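Local coordinates for malyl-CoA lyase/beta-methylmalyl-CoA lyase (Methylobacterium extorquens, PDB 5UGR), which belongs to the HpcH/HpaI aldolase/citrate lyase family of TIM-barrel enzymes and carries a magnesium ion in a carboxylate-lined site, at residues D236-A241 / P258-L263. Residues are numbered along the deposited sequence; the frame is centred on the assembly and turned at random.
Sequences DGYTSA and PSQIDL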
loop_
_atom_site.group_PDB
_atom_site.type_symbol
_atom_site.label_atom_id
_atom_site.label_comp_id
_atom_site.label_asym_id
_atom_site.label_seq_id
_atom_site.Cartn_x
_atom_site.Cartn_y
_atom_site.Cartn_z
ATOM N N ASP A 236 39.881 14.900 16.879
ATOM C CA ASP A 236 39.460 13.870 17.772
ATOM C C ASP A 236 37.938 13.655 17.750
ATOM O O ASP A 236 37.450 12.514 17.761
ATOM C CB ASP A 236 39.835 14.206 19.202
ATOM C CG ASP A 236 41.341 14.177 19.481
ATOM O OD1 ASP A 236 42.142 13.669 18.707
ATOM O OD2 ASP A 236 41.729 14.720 20.523
ATOM N N GLY A 237 37.199 14.745 17.706
ATOM C CA GLY A 237 35.770 14.649 17.581
ATOM C C GLY A 237 35.328 14.061 16.237
ATOM O O GLY A 237 34.369 13.265 16.170
ATOM N N TYR A 238 36.005 14.435 15.151
ATOM C CA TYR A 238 35.710 13.855 13.840
ATOM C C TYR A 238 35.904 12.358 13.910
ATOM O O TYR A 238 35.028 11.582 13.439
ATOM C CB TYR A 238 36.591 14.453 12.745
ATOM C CG TYR A 238 36.280 13.943 11.382
ATOM C CD1 TYR A 238 36.791 12.728 10.911
ATOM C CD2 TYR A 238 35.421 14.636 10.537
ATOM C CE1 TYR A 238 36.448 12.238 9.650
ATOM C CE2 TYR A 238 35.080 14.132 9.278
ATOM C CZ TYR A 238 35.599 12.956 8.833
ATOM O OH TYR A 238 35.233 12.449 7.599
ATOM N N THR A 239 37.066 11.940 14.421
ATOM C CA THR A 239 37.426 10.531 14.457
ATOM C C THR A 239 36.438 9.750 15.334
ATOM O O THR A 239 36.019 8.640 14.983
ATOM C CB THR A 239 38.865 10.346 14.938
ATOM O OG1 THR A 239 39.733 10.922 13.948
ATOM C CG2 THR A 239 39.219 8.899 15.080
ATOM N N SER A 240 36.033 10.327 16.473
ATOM C CA SER A 240 35.029 9.679 17.302
ATOM C C SER A 240 33.711 9.480 16.537
ATOM O O SER A 240 33.126 8.394 16.542
ATOM C CB SER A 240 34.775 10.482 18.592
ATOM O OG SER A 240 33.619 10.032 19.263
ATOM N N ALA A 241 33.235 10.522 15.877
ATOM C CA ALA A 241 32.002 10.433 15.113
ATOM C C ALA A 241 32.105 9.377 13.996
ATOM O O ALA A 241 31.173 8.592 13.761
ATOM C CB ALA A 241 31.652 11.781 14.488
ATOM N N PRO A 258 40.014 19.712 3.929
ATOM C CA PRO A 258 40.963 18.700 3.479
ATOM C C PRO A 258 41.551 17.781 4.550
ATOM O O PRO A 258 41.866 16.614 4.280
ATOM C CB PRO A 258 42.063 19.541 2.788
ATOM C CG PRO A 258 41.389 20.800 2.396
ATOM C CD PRO A 258 40.372 21.067 3.454
ATOM N N SER A 259 41.701 18.292 5.761
ATOM C CA SER A 259 42.184 17.499 6.905
ATOM C C SER A 259 41.338 16.271 7.224
ATOM O O SER A 259 41.823 15.304 7.773
ATOM C CB SER A 259 42.251 18.348 8.154
ATOM O OG SER A 259 40.944 18.743 8.633
ATOM N N GLN A 260 40.090 16.312 6.828
ATOM C CA GLN A 260 39.189 15.219 7.141
ATOM C C GLN A 260 39.323 14.004 6.218
ATOM O O GLN A 260 38.906 12.906 6.571
ATOM C CB GLN A 260 37.763 15.703 7.191
ATOM C CG GLN A 260 37.503 16.670 8.307
ATOM C CD GLN A 260 36.146 17.299 8.265
ATOM O OE1 GLN A 260 35.462 17.313 7.224
ATOM N NE2 GLN A 260 35.746 17.885 9.379
ATOM N N ILE A 261 39.962 14.190 5.073
ATOM C CA ILE A 261 40.125 13.109 4.107
ATOM C C ILE A 261 40.909 11.940 4.659
ATOM O O ILE A 261 40.440 10.795 4.571
ATOM C CB ILE A 261 40.775 13.614 2.806
ATOM C CG1 ILE A 261 39.879 14.656 2.104
ATOM C CG2 ILE A 261 41.049 12.475 1.843
ATOM C CD1 ILE A 261 40.570 15.412 0.983
ATOM N N ASP A 262 42.081 12.205 5.258
ATOM C CA ASP A 262 42.914 11.116 5.775
ATOM C C ASP A 262 42.209 10.453 6.965
ATOM O O ASP A 262 42.331 9.234 7.175
ATOM C CB ASP A 262 44.290 11.638 6.205
ATOM C CG ASP A 262 45.214 11.922 5.024
ATOM O OD1 ASP A 262 44.907 11.578 3.866
ATOM O OD2 ASP A 262 46.255 12.550 5.270
ATOM N N LEU A 263 41.475 11.249 7.740
ATOM C CA LEU A 263 40.798 10.719 8.936
ATOM C C LEU A 263 39.715 9.708 8.508
ATOM O O LEU A 263 39.652 8.607 9.052
ATOM C CB LEU A 263 40.210 11.803 9.838
ATOM C CG LEU A 263 41.140 12.871 10.370
ATOM C CD1 LEU A 263 40.376 13.908 11.130
ATOM C CD2 LEU A 263 42.188 12.234 11.236
HETATM O O HOH W 1 40.716 8.946 11.865
#
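Gln260 CG sits over one face of the Tyr238 ring, 4.0 Å from the centroid of the six ring carbons and 29° off the ring normal, a CH-pi contact. The Gln260 amide, tilted 31° from the ring plane, runs out past the CD2-CE2 side of the ring, NE2 3.5 Å from Tyr238 CD2. Leu263 meets another part of the ring at a slant, its CB 3.7 Å from Tyr238 CD1. With CG anti to the backbone N, Tyr238 projects from helix 235-248 towards helix 259-268; the short axes of 236-241 and 259-263 approach to 10.4 Å and cross at -41°. On the Thr239 side, a water bridges the helices, 3.0 Å from Thr239 OG1 and donating to Leu263 O; OG1 also hydrogen-bonds to Pro235 O one turn back. Three hydrogen bonds to backbone atoms hold the other polar ends: Tyr238 OH to Trp254 O on the last barrel strand, Gln260 OE1 to Ile256 N and NE2 to Phe229 O. The contact thus joins the two helices that flank strand 252-255 in chain order. Its chemistry implies dispersion-dominated packing, with the buried tyrosine hydroxyl and glutamine amide satisfied by backbone groups nearby.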